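Ras-associated and pleckstrin homology domains-containing protein 1 (Homo sapiens, PDB 4GN1) mediates localized membrane signals, is implicated in regulating lamellipodial dynamics, and targets EVL and VASP to the leading edge, with its RA and PH domains interacting with RAC1. Local coordinates at residues K146-R151 / K196-Y201; V137-D142 / Y219-D224; P132-V137 / H229-G234. All coordinates share one frame; numbering follows the deposited sequence.

Contact 1 (K146-R151 / K196-Y201); sequences KSWKKR and KAPTDY
Trp148 and Pro198 make a CH-pi contact that illustrates how an indole can tie a strand to a loop without a backbone pairing between them. Pro198 CD lies 3.6 Å from the centroid of the five-membered ring of Trp148 and 11° off its normal, over the face. The first torsion of the tryptophan (chi1 -55°) sets CG beside its own backbone N and lets the ring reach the loop. Apolar packing continues along the six-membered ring, where CZ2 of Trp148 meets CB of Ala197 at 3.6 Å. The backbone of the loop comes close as well, with CA of Ala197 3.3 Å from NE1 of Trp148. The indole N-H has its hydrogen bond with Tyr195 O, just before the loop segment.

The alkyl part of the contact is looser. CD of Lys146 passes CG of Lys196 at 4.0 Å. The like-charged ends, NZ of Lys146 and NZ of Lys196, stand 5.7 Å apart; Lys196 NZ bonds to Asn193 O.

This joins the N-terminal part of the second PH-domain strand, around Trp148, to the loop before strand 202-206. Dispersion and CH-pi attraction carry the contact, and the neighbouring lysine charges probably contribute mild repulsion at its exposed margin.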
loop_
_atom_site.group_PDB
_atom_site.type_symbol
_atom_site.label_atom_id
_atom_site.label_comp_id
_atom_site.label_asym_id
_atom_site.label_seq_id
_atom_site.Cartn_x
_atom_site.Cartn_y
_atom_site.Cartn_z
ATOM N N LYS A 146 22.175 -7.659 -3.148
ATOM C CA LYS A 146 21.230 -8.186 -4.146
ATOM C C LYS A 146 21.019 -9.708 -4.066
ATOM O O LYS A 146 20.938 -10.394 -5.089
ATOM C CB LYS A 146 21.658 -7.797 -5.569
ATOM C CG LYS A 146 21.514 -6.328 -5.914
ATOM C CD LYS A 146 21.796 -6.126 -7.389
ATOM C CE LYS A 146 21.895 -4.651 -7.763
ATOM N NZ LYS A 146 22.670 -4.517 -9.041
ATOM N N SER A 147 20.903 -10.218 -2.846
ATOM C CA SER A 147 20.576 -11.620 -2.598
ATOM C C SER A 147 19.363 -11.720 -1.670
ATOM O O SER A 147 19.126 -10.812 -0.861
ATOM C CB SER A 147 21.783 -12.329 -1.985
ATOM O OG SER A 147 22.414 -11.549 -0.979
ATOM N N TRP A 148 18.604 -12.813 -1.788
ATOM C CA TRP A 148 17.358 -13.004 -1.017
ATOM C C TRP A 148 17.326 -14.308 -0.289
ATOM O O TRP A 148 18.059 -15.225 -0.619
ATOM C CB TRP A 148 16.161 -12.953 -1.939
ATOM C CG TRP A 148 16.093 -11.692 -2.757
ATOM C CD1 TRP A 148 16.941 -11.305 -3.798
ATOM C CD2 TRP A 148 15.103 -10.607 -2.636
ATOM N NE1 TRP A 148 16.551 -10.094 -4.319
ATOM C CE2 TRP A 148 15.459 -9.613 -3.657
ATOM C CE3 TRP A 148 13.993 -10.369 -1.817
ATOM C CZ2 TRP A 148 14.729 -8.436 -3.825
ATOM C CZ3 TRP A 148 13.265 -9.180 -1.996
ATOM C CH2 TRP A 148 13.625 -8.244 -2.980
ATOM N N LYS A 149 16.455 -14.400 0.710
ATOM C CA LYS A 149 16.319 -15.597 1.544
ATOM C C LYS A 149 14.871 -15.803 1.982
ATOM O O LYS A 149 14.239 -14.889 2.523
ATOM C CB LYS A 149 17.191 -15.484 2.802
ATOM C CG LYS A 149 18.687 -15.435 2.548
ATOM C CD LYS A 149 19.455 -15.738 3.816
ATOM C CE LYS A 149 20.939 -15.502 3.631
ATOM N NZ LYS A 149 21.662 -16.004 4.832
ATOM N N LYS A 150 14.353 -17.006 1.770
ATOM C CA LYS A 150 13.045 -17.379 2.288
ATOM C C LYS A 150 13.031 -17.329 3.812
ATOM O O LYS A 150 13.915 -17.882 4.456
ATOM C CB LYS A 150 12.648 -18.770 1.778
ATOM C CG LYS A 150 11.992 -18.740 0.400
ATOM C CD LYS A 150 11.642 -20.135 -0.116
ATOM C CE LYS A 150 10.166 -20.244 -0.530
ATOM N NZ LYS A 150 9.573 -18.994 -1.098
ATOM N N ARG A 151 12.060 -16.609 4.372
ATOM C CA ARG A 151 11.754 -16.624 5.806
ATOM C C ARG A 151 10.237 -16.702 5.946
ATOM O O ARG A 151 9.509 -16.231 5.070
ATOM C CB ARG A 151 12.238 -15.353 6.537
ATOM C CG ARG A 151 13.684 -14.906 6.346
ATOM C CD ARG A 151 14.677 -15.717 7.169
ATOM N NE ARG A 151 16.048 -15.186 7.096
ATOM C CZ ARG A 151 17.163 -15.904 7.286
ATOM N NH1 ARG A 151 17.094 -17.201 7.544
ATOM N NH2 ARG A 151 18.353 -15.319 7.204
ATOM N N LYS A 196 17.652 -8.103 -8.243
ATOM C CA LYS A 196 17.772 -9.552 -8.524
ATOM C C LYS A 196 16.781 -10.385 -7.701
ATOM O O LYS A 196 17.086 -11.484 -7.246
ATOM C CB LYS A 196 19.231 -10.039 -8.392
ATOM C CG LYS A 196 20.227 -9.282 -9.270
ATOM C CD LYS A 196 19.617 -8.917 -10.623
ATOM C CE LYS A 196 20.646 -8.503 -11.670
ATOM N NZ LYS A 196 19.980 -7.790 -12.801
ATOM N N ALA A 197 15.592 -9.812 -7.524
ATOM C CA ALA A 197 14.456 -10.456 -6.878
ATOM C C ALA A 197 14.094 -11.766 -7.572
ATOM O O ALA A 197 14.179 -11.866 -8.807
ATOM C CB ALA A 197 13.267 -9.516 -6.884
ATOM N N PRO A 198 13.702 -12.779 -6.786
ATOM C CA PRO A 198 13.248 -14.064 -7.335
ATOM C C PRO A 198 11.966 -13.977 -8.162
ATOM O O PRO A 198 11.749 -14.827 -9.014
ATOM C CB PRO A 198 13.038 -14.938 -6.091
ATOM C CG PRO A 198 12.933 -13.973 -4.965
ATOM C CD PRO A 198 13.814 -12.822 -5.324
ATOM N N THR A 199 11.120 -12.983 -7.905
ATOM C CA THR A 199 10.010 -12.644 -8.819
ATOM C C THR A 199 9.777 -11.139 -8.854
ATOM O O THR A 199 10.427 -10.382 -8.127
ATOM C CB THR A 199 8.657 -13.278 -8.414
ATOM O OG1 THR A 199 7.927 -12.344 -7.601
ATOM C CG2 THR A 199 8.834 -14.653 -7.688
ATOM N N ASP A 200 8.815 -10.716 -9.670
ATOM C CA ASP A 200 8.403 -9.325 -9.696
ATOM C C ASP A 200 7.350 -8.898 -8.650
ATOM O O ASP A 200 7.016 -7.704 -8.533
ATOM C CB ASP A 200 7.953 -8.936 -11.094
ATOM C CG ASP A 200 9.022 -8.157 -11.845
ATOM O OD1 ASP A 200 9.872 -7.485 -11.185
ATOM O OD2 ASP A 200 9.003 -8.226 -13.101
ATOM N N TYR A 201 6.829 -9.854 -7.892
ATOM C CA TYR A 201 5.796 -9.522 -6.912
ATOM C C TYR A 201 6.412 -9.050 -5.577
ATOM O O TYR A 201 6.544 -9.820 -4.622
ATOM C CB TYR A 201 4.812 -10.679 -6.771
ATOM C CG TYR A 201 4.409 -11.224 -8.110
ATOM C CD1 TYR A 201 3.640 -10.453 -8.985
ATOM C CD2 TYR A 201 4.810 -12.497 -8.530
ATOM C CE1 TYR A 201 3.261 -10.933 -10.231
ATOM C CE2 TYR A 201 4.437 -12.991 -9.775
ATOM C CZ TYR A 201 3.660 -12.199 -10.624
ATOM O OH TYR A 201 3.263 -12.649 -11.880
#

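Contact 2 (V137-D142 / Y219-D224); sequences VLWLKD and YLCCDD
The antiparallel pairing of Trp139 with Cys221 and of Leu140 with Leu220 joins the first and last strands of the PH-domain beta-sandwich. Trp139 and Cys221 form the hydrogen-bonded pair: Trp139 N donates to Cys221 O at 3.0 Å, nearly straight at 165°, and Cys221 N returns a bond of 2.9 Å to Trp139 O. Lys141 N adds a longer bond of 3.3 Å to Tyr219 O. One water takes the Tyr219 N-H and donates to Lys141 O, bridging the two strands next to that bond. At this water-bridged end Lys141, bent at chi3 (97°), lays CE over the Tyr219 ring, 4.0 Å from its centroid, while its NZ bonds to Asp142 O and Lys145 O.

The two sheet faces carry different side chains. CB of Trp139 rests on CB of Cys221, and the indole edge lies near Cys221 O. On the other face, CD1 of Leu140 meets CD2 of Leu220 at 3.9 Å. Leu138 sends CD2 to within 3.5 Å of Cys222 SG.

Trp139 NE1 is buried here without a polar partner, its distance to Asp223 OD2 being 4.0 Å. Backbone bonds thus fix the strand register, whereas the side chains add mostly apolar cohesion.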
loop_
_atom_site.group_PDB
_atom_site.type_symbol
_atom_site.label_atom_id
_atom_site.label_comp_id
_atom_site.label_asym_id
_atom_site.label_seq_id
_atom_site.Cartn_x
_atom_site.Cartn_y
_atom_site.Cartn_z
ATOM N N VAL A 137 5.490 -18.109 3.803
ATOM C CA VAL A 137 6.903 -17.903 3.557
ATOM C C VAL A 137 7.013 -16.806 2.505
ATOM O O VAL A 137 6.099 -16.618 1.692
ATOM C CB VAL A 137 7.636 -19.226 3.199
ATOM C CG1 VAL A 137 9.087 -18.977 2.814
ATOM C CG2 VAL A 137 7.610 -20.182 4.388
ATOM N N LEU A 138 8.089 -16.024 2.589
ATOM C CA LEU A 138 8.346 -14.905 1.674
ATOM C C LEU A 138 9.847 -14.707 1.569
ATOM O O LEU A 138 10.596 -15.156 2.436
ATOM C CB LEU A 138 7.703 -13.618 2.194
ATOM C CG LEU A 138 6.180 -13.463 2.205
ATOM C CD1 LEU A 138 5.774 -12.193 2.932
ATOM C CD2 LEU A 138 5.643 -13.421 0.790
ATOM N N TRP A 139 10.287 -14.046 0.509
ATOM C CA TRP A 139 11.705 -13.690 0.363
ATOM C C TRP A 139 12.035 -12.341 0.986
ATOM O O TRP A 139 11.307 -11.353 0.780
ATOM C CB TRP A 139 12.126 -13.649 -1.105
ATOM C CG TRP A 139 11.816 -14.854 -1.954
ATOM C CD1 TRP A 139 10.642 -15.120 -2.668
ATOM C CD2 TRP A 139 12.722 -15.966 -2.279
ATOM N NE1 TRP A 139 10.751 -16.301 -3.371
ATOM C CE2 TRP A 139 11.971 -16.858 -3.187
ATOM C CE3 TRP A 139 14.031 -16.306 -1.920
ATOM C CZ2 TRP A 139 12.521 -18.035 -3.686
ATOM C CZ3 TRP A 139 14.582 -17.497 -2.436
ATOM C CH2 TRP A 139 13.845 -18.342 -3.299
ATOM N N LEU A 140 13.148 -12.295 1.719
ATOM C CA LEU A 140 13.653 -11.069 2.317
ATOM C C LEU A 140 15.028 -10.741 1.758
ATOM O O LEU A 140 15.981 -11.464 2.011
ATOM C CB LEU A 140 13.769 -11.213 3.838
ATOM C CG LEU A 140 14.417 -10.059 4.620
ATOM C CD1 LEU A 140 13.563 -8.801 4.538
ATOM C CD2 LEU A 140 14.662 -10.431 6.080
ATOM N N LYS A 141 15.132 -9.643 1.023
ATOM C CA LYS A 141 16.435 -9.133 0.606
ATOM C C LYS A 141 17.425 -8.904 1.791
ATOM O O LYS A 141 17.057 -8.378 2.846
ATOM C CB LYS A 141 16.274 -7.855 -0.234
ATOM C CG LYS A 141 17.534 -7.459 -0.991
ATOM C CD LYS A 141 17.381 -6.220 -1.875
ATOM C CE LYS A 141 17.867 -4.939 -1.187
ATOM N NZ LYS A 141 19.318 -4.974 -0.827
ATOM N N ASP A 142 18.677 -9.318 1.597
ATOM C CA ASP A 142 19.754 -9.045 2.549
ATOM C C ASP A 142 20.026 -7.552 2.631
ATOM O O ASP A 142 19.884 -6.854 1.621
ATOM C CB ASP A 142 21.027 -9.765 2.106
ATOM C CG ASP A 142 20.931 -11.258 2.291
ATOM O OD1 ASP A 142 20.560 -11.677 3.412
ATOM O OD2 ASP A 142 21.216 -12.011 1.329
ATOM N N TYR A 219 12.690 -5.002 2.107
ATOM C CA TYR A 219 12.244 -5.496 0.803
ATOM C C TYR A 219 11.724 -6.918 0.866
ATOM O O TYR A 219 12.423 -7.812 1.326
ATOM C CB TYR A 219 13.386 -5.451 -0.190
ATOM C CG TYR A 219 13.962 -4.084 -0.412
ATOM C CD1 TYR A 219 13.609 -3.360 -1.517
ATOM C CD2 TYR A 219 14.887 -3.535 0.477
ATOM C CE1 TYR A 219 14.149 -2.116 -1.754
ATOM C CE2 TYR A 219 15.437 -2.282 0.259
ATOM C CZ TYR A 219 15.057 -1.577 -0.862
ATOM O OH TYR A 219 15.559 -0.336 -1.126
ATOM N N LEU A 220 10.504 -7.126 0.387
ATOM C CA LEU A 220 9.878 -8.442 0.427
ATOM C C LEU A 220 9.445 -8.886 -0.972
ATOM O O LEU A 220 8.981 -8.067 -1.775
ATOM C CB LEU A 220 8.681 -8.434 1.370
ATOM C CG LEU A 220 8.995 -8.156 2.832
ATOM C CD1 LEU A 220 7.735 -7.906 3.661
ATOM C CD2 LEU A 220 9.812 -9.296 3.408
ATOM N N CYS A 221 9.601 -10.174 -1.257
ATOM C CA CYS A 221 9.221 -10.740 -2.552
ATOM C C CYS A 221 8.264 -11.909 -2.357
ATOM O O CYS A 221 8.504 -12.789 -1.523
ATOM C CB CYS A 221 10.453 -11.201 -3.334
ATOM S SG CYS A 221 10.077 -11.841 -4.977
ATOM N N CYS A 222 7.188 -11.918 -3.134
ATOM C CA CYS A 222 6.156 -12.912 -2.966
ATOM C C CYS A 222 6.206 -13.906 -4.109
ATOM O O CYS A 222 6.734 -13.589 -5.185
ATOM C CB CYS A 222 4.798 -12.239 -2.916
ATOM S SG CYS A 222 4.663 -11.016 -1.601
ATOM N N ASP A 223 5.636 -15.091 -3.871
ATOM C CA ASP A 223 5.614 -16.175 -4.864
ATOM C C ASP A 223 4.845 -15.815 -6.131
ATOM O O ASP A 223 5.232 -16.231 -7.226
ATOM C CB ASP A 223 5.027 -17.476 -4.274
ATOM C CG ASP A 223 6.061 -18.308 -3.519
ATOM O OD1 ASP A 223 5.650 -19.108 -2.639
ATOM O OD2 ASP A 223 7.278 -18.165 -3.794
ATOM N N ASP A 224 3.766 -15.042 -5.964
ATOM C CA ASP A 224 2.790 -14.788 -7.023
ATOM C C ASP A 224 1.951 -13.544 -6.696
ATOM O O ASP A 224 2.138 -12.928 -5.643
ATOM C CB ASP A 224 1.921 -16.037 -7.267
ATOM C CG ASP A 224 1.190 -16.497 -6.020
ATOM O OD1 ASP A 224 0.654 -15.649 -5.288
ATOM O OD2 ASP A 224 1.135 -17.713 -5.768
HETATM O O HOH W 1 15.246 -6.207 3.006
#

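Contact 3 (P132-V137 / H229-G234)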
loop_
_atom_site.group_PDB
_atom_site.type_symbol
_atom_site.label_atom_id
_atom_site.label_comp_id
_atom_site.label_asym_id
_atom_site.label_seq_id
_atom_site.Cartn_x
_atom_site.Cartn_y
_atom_site.Cartn_z
ATOM N N PRO A 132 -7.972 -10.809 10.174
ATOM C CA PRO A 132 -7.403 -12.164 10.222
ATOM C C PRO A 132 -5.928 -12.118 9.808
ATOM O O PRO A 132 -5.551 -11.345 8.919
ATOM C CB PRO A 132 -8.261 -12.956 9.222
ATOM C CG PRO A 132 -9.497 -12.126 9.055
ATOM C CD PRO A 132 -9.009 -10.705 9.135
ATOM N N GLU A 133 -5.115 -12.926 10.487
ATOM C CA GLU A 133 -3.658 -12.889 10.370
ATOM C C GLU A 133 -3.196 -13.541 9.061
ATOM O O GLU A 133 -3.776 -14.528 8.590
ATOM C CB GLU A 133 -3.001 -13.540 11.605
ATOM C CG GLU A 133 -3.680 -13.176 12.928
ATOM C CD GLU A 133 -2.850 -13.449 14.182
ATOM O OE1 GLU A 133 -2.428 -14.606 14.416
ATOM O OE2 GLU A 133 -2.636 -12.497 14.967
ATOM N N ILE A 134 -2.179 -12.946 8.450
ATOM C CA ILE A 134 -1.600 -13.497 7.230
ATOM C C ILE A 134 -0.295 -14.165 7.655
ATOM O O ILE A 134 0.472 -13.622 8.459
ATOM C CB ILE A 134 -1.380 -12.424 6.117
ATOM C CG1 ILE A 134 -2.562 -11.422 6.036
ATOM C CG2 ILE A 134 -1.067 -13.070 4.759
ATOM C CD1 ILE A 134 -3.943 -11.999 5.755
ATOM N N GLU A 135 -0.094 -15.374 7.152
ATOM C CA GLU A 135 1.098 -16.146 7.427
ATOM C C GLU A 135 1.534 -16.701 6.093
ATOM O O GLU A 135 0.706 -16.905 5.204
ATOM C CB GLU A 135 0.799 -17.284 8.416
ATOM C CG GLU A 135 0.707 -18.709 7.834
ATOM C CD GLU A 135 -0.698 -19.314 7.823
ATOM O OE1 GLU A 135 -0.812 -20.519 8.158
ATOM O OE2 GLU A 135 -1.680 -18.606 7.477
ATOM N N GLY A 136 2.828 -16.932 5.948
ATOM C CA GLY A 136 3.348 -17.573 4.752
ATOM C C GLY A 136 4.831 -17.347 4.669
ATOM O O GLY A 136 5.374 -16.512 5.400
ATOM N N VAL A 137 5.490 -18.109 3.803
ATOM C CA VAL A 137 6.903 -17.903 3.557
ATOM C C VAL A 137 7.013 -16.806 2.505
ATOM O O VAL A 137 6.099 -16.618 1.692
ATOM C CB VAL A 137 7.636 -19.226 3.199
ATOM C CG1 VAL A 137 9.087 -18.977 2.814
ATOM C CG2 VAL A 137 7.610 -20.182 4.388
ATOM N N HIS A 229 -0.988 -9.424 -3.135
ATOM C CA HIS A 229 -2.218 -8.691 -2.826
ATOM C C HIS A 229 -2.703 -8.896 -1.422
ATOM O O HIS A 229 -3.087 -7.927 -0.733
ATOM C CB HIS A 229 -3.311 -8.966 -3.855
ATOM C CG HIS A 229 -3.043 -8.329 -5.210
ATOM N ND1 HIS A 229 -3.616 -8.768 -6.352
ATOM C CD2 HIS A 229 -2.196 -7.282 -5.576
ATOM C CE1 HIS A 229 -3.174 -8.033 -7.387
ATOM N NE2 HIS A 229 -2.307 -7.121 -6.908
ATOM N N GLN A 230 -2.666 -10.134 -0.957
ATOM C CA GLN A 230 -3.077 -10.419 0.410
ATOM C C GLN A 230 -2.202 -9.665 1.419
ATOM O O GLN A 230 -2.711 -9.006 2.334
ATOM C CB GLN A 230 -3.080 -11.929 0.653
ATOM C CG GLN A 230 -4.266 -12.634 -0.006
ATOM C CD GLN A 230 -4.246 -14.163 0.114
ATOM O OE1 GLN A 230 -4.762 -14.858 -0.757
ATOM N NE2 GLN A 230 -3.666 -14.688 1.190
ATOM N N TRP A 231 -0.886 -9.721 1.223
ATOM C CA TRP A 231 0.047 -9.072 2.149
ATOM C C TRP A 231 -0.064 -7.570 2.229
ATOM O O TRP A 231 -0.114 -6.999 3.338
ATOM C CB TRP A 231 1.485 -9.502 1.880
ATOM C CG TRP A 231 1.845 -10.785 2.593
ATOM C CD1 TRP A 231 1.927 -12.059 2.057
ATOM C CD2 TRP A 231 2.162 -10.948 4.008
ATOM N NE1 TRP A 231 2.281 -12.963 3.009
ATOM C CE2 TRP A 231 2.428 -12.371 4.201
ATOM C CE3 TRP A 231 2.257 -10.089 5.093
ATOM C CZ2 TRP A 231 2.761 -12.895 5.438
ATOM C CZ3 TRP A 231 2.603 -10.631 6.340
ATOM C CH2 TRP A 231 2.852 -12.002 6.501
ATOM N N VAL A 232 -0.086 -6.920 1.068
ATOM C CA VAL A 232 -0.312 -5.479 0.963
ATOM C C VAL A 232 -1.661 -5.086 1.576
ATOM O O VAL A 232 -1.717 -4.162 2.382
ATOM C CB VAL A 232 -0.209 -4.988 -0.498
ATOM C CG1 VAL A 232 -0.549 -3.505 -0.605
ATOM C CG2 VAL A 232 1.177 -5.234 -1.053
ATOM N N ASN A 233 -2.741 -5.784 1.240
ATOM C CA ASN A 233 -4.011 -5.411 1.853
ATOM C C ASN A 233 -4.005 -5.599 3.365
ATOM O O ASN A 233 -4.432 -4.696 4.134
ATOM C CB ASN A 233 -5.193 -6.085 1.165
ATOM C CG ASN A 233 -5.515 -5.424 -0.173
ATOM O OD1 ASN A 233 -5.937 -4.271 -0.212
ATOM N ND2 ASN A 233 -5.288 -6.139 -1.276
ATOM N N GLY A 234 -3.476 -6.741 3.792
ATOM C CA GLY A 234 -3.364 -7.037 5.212
ATOM C C GLY A 234 -2.606 -5.922 5.896
ATOM O O GLY A 234 -3.109 -5.301 6.821
#
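The first torsions of Ile134 and Trp231 turn a methyl and an indole face together. With chi1 at -40°, Ile134 places CG2 anti to its backbone N and CG1 anti to its carbonyl carbon, which turns the CG2 methyl to the indole and leaves CG1 toward the helix backbone. Trp231, at chi1 -86°, keeps CG beside its own backbone N and extends the indole from the helix toward the strand.

The CG2 methyl sits over one face of the indole, 3.8 Å from the centroid of the five-membered ring and 18° off the normal, a CH-pi contact. Its nearest ring atom is CE2 of Trp231, at 3.6 Å, and the two side chains run alongside each other, antiparallel. The backbone of 132-137 takes part as well: Ile134 O comes within 3.5 Å of Trp231 CH2. Gly136 N lies near the ring plane at its edge, 4.1 Å from CZ2 of Trp231. The other isoleucine branch faces the helix backbone, with CG1 of Ile134 4.5 Å from CA of Gly234, a residue that has no side chain to stand between them.

Phe153 and Leu155 of strand 148-156 also touch Trp231, extending its apolar surroundings.

The contact is a worked case of the defining PH-domain feature, a C-terminal helix packed against one end of the beta-sandwich; here strand 135-141, with the residues leading into it, meets helix 225-240. The two segments are held by van der Waals and CH-pi contact rather than by polar bonds, and the helix supplies a broad flat ring against which a branched aliphatic side chain can fit.

How the contacts relate
All three contacts belong to the PH domain, and strand 135-141 runs through two of them. Contact 2 is the buried one, where that strand pairs with strand 218-221 through backbone bonds. Contacts 1 and 3 lie nearer the surface, and each relies on a tryptophan ring meeting an aliphatic group, the ring coming from strand 148-156 in contact 1 and from helix 225-240 in contact 3. Contacts 2 and 3 share Val137, and Leu138 CD1 approaches Trp231 NE1 at 3.6 Å. Contacts 1 and 2 are joined by polar links: Ser147 OG probably bonds to Asp142 OD2, and Tyr201 O to Cys222 N. Lys150 of segment 146-151 also makes a cation-pi contact with Trp139.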